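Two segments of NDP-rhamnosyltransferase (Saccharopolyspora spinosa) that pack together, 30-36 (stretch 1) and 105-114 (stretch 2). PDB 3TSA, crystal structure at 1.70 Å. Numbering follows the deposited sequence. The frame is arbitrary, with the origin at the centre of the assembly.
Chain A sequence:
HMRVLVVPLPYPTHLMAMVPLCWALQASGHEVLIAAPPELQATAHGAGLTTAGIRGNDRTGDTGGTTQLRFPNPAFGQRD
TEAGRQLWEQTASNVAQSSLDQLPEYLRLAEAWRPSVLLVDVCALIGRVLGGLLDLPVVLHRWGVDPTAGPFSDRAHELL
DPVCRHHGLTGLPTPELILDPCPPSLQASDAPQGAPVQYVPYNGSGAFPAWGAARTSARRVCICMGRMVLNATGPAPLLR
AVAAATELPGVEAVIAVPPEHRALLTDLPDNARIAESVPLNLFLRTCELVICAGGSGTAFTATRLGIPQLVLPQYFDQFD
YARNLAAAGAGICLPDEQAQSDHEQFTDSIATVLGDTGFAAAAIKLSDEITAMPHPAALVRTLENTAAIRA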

# COMPACT_ATOMS: atom_id res chain seq x y z
N HIS A 30 -1.55 -7.59 -11.61
CA HIS A 30 -2.68 -8.43 -11.16
C HIS A 30 -3.63 -7.71 -10.20
O HIS A 30 -3.33 -6.64 -9.66
N GLU A 31 -4.80 -8.31 -10.01
CA GLU A 31 -5.79 -7.69 -9.13
C GLU A 31 -5.81 -8.48 -7.83
O GLU A 31 -5.63 -9.72 -7.85
N VAL A 32 -6.01 -7.76 -6.72
CA VAL A 32 -5.97 -8.38 -5.39
C VAL A 32 -7.14 -7.85 -4.61
O VAL A 32 -7.43 -6.64 -4.64
N LEU A 33 -7.84 -8.74 -3.90
CA LEU A 33 -8.92 -8.30 -3.03
C LEU A 33 -8.78 -9.08 -1.72
O LEU A 33 -8.60 -10.34 -1.71
N ILE A 34 -8.89 -8.37 -0.59
CA ILE A 34 -8.75 -8.99 0.74
C ILE A 34 -10.14 -9.31 1.35
O ILE A 34 -10.92 -8.37 1.60
N ALA A 35 -10.48 -10.59 1.60
CA ALA A 35 -11.76 -10.85 2.26
C ALA A 35 -11.52 -10.47 3.76
O ALA A 35 -10.64 -11.06 4.43
N ALA A 36 -12.25 -9.48 4.27
CA ALA A 36 -11.94 -8.86 5.54
C ALA A 36 -13.16 -8.82 6.44
O ALA A 36 -14.17 -8.16 6.10
N GLU A 105 -21.00 -16.68 2.83
CA GLU A 105 -20.49 -15.36 2.37
C GLU A 105 -19.32 -15.53 1.43
O GLU A 105 -19.23 -14.77 0.43
N TYR A 106 -18.41 -16.48 1.72
CA TYR A 106 -17.22 -16.67 0.85
C TYR A 106 -17.61 -17.23 -0.47
O TYR A 106 -17.02 -16.89 -1.50
N LEU A 107 -18.64 -18.09 -0.48
CA LEU A 107 -19.05 -18.65 -1.78
C LEU A 107 -19.71 -17.57 -2.64
O LEU A 107 -19.46 -17.52 -3.82
N ARG A 108 -20.49 -16.69 -1.99
CA ARG A 108 -21.11 -15.54 -2.73
C ARG A 108 -20.03 -14.63 -3.34
O ARG A 108 -20.10 -14.22 -4.50
N LEU A 109 -19.01 -14.38 -2.53
CA LEU A 109 -17.90 -13.49 -2.92
C LEU A 109 -17.13 -14.13 -4.07
O LEU A 109 -16.81 -13.48 -5.06
N ALA A 110 -16.80 -15.40 -3.94
CA ALA A 110 -16.09 -16.06 -5.06
C ALA A 110 -16.88 -16.05 -6.37
O ALA A 110 -16.33 -15.86 -7.48
N GLU A 111 -18.18 -16.24 -6.25
CA GLU A 111 -19.03 -16.25 -7.46
C GLU A 111 -19.13 -14.87 -8.10
O GLU A 111 -19.13 -14.75 -9.36
N ALA A 112 -19.23 -13.85 -7.25
CA ALA A 112 -19.21 -12.41 -7.65
C ALA A 112 -17.87 -12.01 -8.29
O ALA A 112 -17.80 -11.54 -9.46
N TRP A 113 -16.79 -12.20 -7.55
CA TRP A 113 -15.52 -11.64 -7.98
C TRP A 113 -14.68 -12.59 -8.88
O TRP A 113 -13.75 -12.12 -9.62
N ARG A 114 -14.98 -13.91 -8.84
CA ARG A 114 -14.29 -14.91 -9.69
C ARG A 114 -12.75 -14.87 -9.59
O ARG A 114 -12.04 -14.61 -10.58

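A helix laid against a β-strand usually meets it through the alternate residues that the strand turns to one side, and this pair from NDP-rhamnosyltransferase illustrates the rule. The apolar centre is Leu-33 against Trp-113. With chi1 t and chi2 p, Leu-33 sets its CD2 3.6 Å from the centroid of the five-membered ring of Trp-113 and only 5° off the ring normal, a CH-pi contact over the face. Leu-33 CB lies over the same ring system, 3.6 Å from Trp-113 CZ2. The indole reaches this position with chi1 t and chi2 at 72°.

Strand 31-36 and helix 105-113 run nearly antiparallel, at 162°, with their axes 11.0 Å apart at closest approach. Leu-33, Ala-35 and Glu-31 point toward the helix, whereas Val-32, Ile-34 and Ala-36 point away. From the helix, Leu-109 and Trp-113, one turn apart, point toward the strand. Leu-109, likewise t and p, packs beside Leu-33: Leu-109 CD1 is 3.9 Å from Leu-33 CD2, and Leu-109 CD2 is 3.9 Å from Ala-35 CB, so one leucine spans two inward-facing strand residues. The small Ala-35 also receives Tyr-106, whose CA-to-CB bond runs sideways but whose ring, with chi1 m, brings Tyr-106 CE1 to 3.6 Å from Ala-35 CB.

No direct hydrogen bond joins the stretches; water supplies the polar links. Near one end, a water accepts from Tyr-106 OH at 2.6 Å and donates to Ala-35 O at 2.8 Å, tying a side chain to the strand backbone. Near the other, Glu-31 O sits at the indole edge, 3.9 Å from Trp-113 CH2. With chi1 m and chi2 t, Glu-31 brings its CB to 4.1 Å from Trp-113 CZ2, while a second water accepts from Trp-113 NE1 at 2.9 Å and donates weakly to Glu-31 OE2 at 3.3 Å.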

# COMPACT_ATOMS: atom_id res chain seq x y z
CB HIS A 30 -2.13 -9.70 -10.48
CG HIS A 30 -1.13 -10.42 -11.33
ND1 HIS A 30 -1.48 -11.11 -12.47
CD2 HIS A 30 0.22 -10.44 -11.28
CE1 HIS A 30 -0.39 -11.59 -13.04
NE2 HIS A 30 0.66 -11.18 -12.36
CB GLU A 31 -7.15 -7.79 -9.75
CG GLU A 31 -7.39 -6.74 -10.83
CD GLU A 31 -8.70 -7.00 -11.48
OE1 GLU A 31 -8.75 -7.86 -12.40
OE2 GLU A 31 -9.72 -6.47 -10.93
CB VAL A 32 -4.72 -7.94 -4.69
CG1 VAL A 32 -4.73 -8.29 -3.16
CG2 VAL A 32 -3.40 -8.50 -5.52
CB LEU A 33 -10.27 -8.68 -3.69
CG LEU A 33 -11.60 -8.24 -2.99
CD1 LEU A 33 -11.75 -6.70 -2.91
CD2 LEU A 33 -12.88 -8.76 -3.72
CB ILE A 34 -8.08 -7.99 1.70
CG1 ILE A 34 -6.79 -7.42 1.09
CG2 ILE A 34 -7.80 -8.66 3.08
CD1 ILE A 34 -5.82 -8.40 0.85
CB ALA A 35 -12.14 -12.37 2.10
CB ALA A 36 -11.41 -7.45 5.33
CB GLU A 105 -20.05 -14.52 3.53
CG GLU A 105 -21.17 -13.87 4.24
CD GLU A 105 -20.64 -13.37 5.54
OE1 GLU A 105 -20.50 -14.21 6.48
OE2 GLU A 105 -20.30 -12.15 5.58
CB TYR A 106 -16.09 -17.52 1.52
CG TYR A 106 -15.26 -16.74 2.59
CD1 TYR A 106 -13.96 -16.21 2.31
CD2 TYR A 106 -15.77 -16.52 3.87
CE1 TYR A 106 -13.20 -15.52 3.35
CE2 TYR A 106 -15.05 -15.86 4.86
CZ TYR A 106 -13.78 -15.34 4.59
OH TYR A 106 -13.13 -14.66 5.60
CB LEU A 107 -20.01 -19.82 -1.59
CG LEU A 107 -19.37 -21.11 -1.03
CD1 LEU A 107 -20.55 -22.01 -0.61
CD2 LEU A 107 -18.59 -21.75 -2.13
CB ARG A 108 -22.02 -14.73 -1.80
CG ARG A 108 -23.41 -15.42 -1.73
CD ARG A 108 -24.17 -15.11 -0.46
NE ARG A 108 -24.03 -13.75 0.05
CZ ARG A 108 -24.05 -13.44 1.35
NH1 ARG A 108 -24.22 -14.38 2.29
NH2 ARG A 108 -23.90 -12.16 1.70
CB LEU A 109 -17.01 -13.19 -1.72
CG LEU A 109 -15.71 -12.40 -2.01
CD1 LEU A 109 -15.96 -11.03 -2.78
CD2 LEU A 109 -14.84 -12.14 -0.77
CB ALA A 110 -15.77 -17.50 -4.64
CB GLU A 111 -20.44 -16.78 -7.12
CG GLU A 111 -21.43 -16.79 -8.34
CD GLU A 111 -21.18 -17.89 -9.44
OE1 GLU A 111 -20.02 -18.12 -9.92
OE2 GLU A 111 -22.18 -18.53 -9.87
CB ALA A 112 -19.55 -11.52 -6.47
CB TRP A 113 -14.76 -11.19 -6.73
CG TRP A 113 -13.58 -10.26 -7.04
CD1 TRP A 113 -13.66 -8.94 -7.44
CD2 TRP A 113 -12.18 -10.56 -6.92
NE1 TRP A 113 -12.38 -8.40 -7.58
CE2 TRP A 113 -11.46 -9.36 -7.24
CE3 TRP A 113 -11.48 -11.71 -6.57
CZ2 TRP A 113 -10.06 -9.30 -7.26
CZ3 TRP A 113 -10.08 -11.65 -6.57
CH2 TRP A 113 -9.38 -10.47 -6.92
CB ARG A 114 -14.74 -14.75 -11.17
CG ARG A 114 -16.26 -14.98 -11.39
CD ARG A 114 -16.50 -15.49 -12.85
NE ARG A 114 -17.90 -15.88 -13.11
CZ ARG A 114 -18.54 -16.89 -12.51
NH1 ARG A 114 -17.94 -17.64 -11.59
NH2 ARG A 114 -19.81 -17.13 -12.82
O HOH W 1 -11.18 -5.79 -8.01
O HOH W 2 -10.70 -13.75 5.13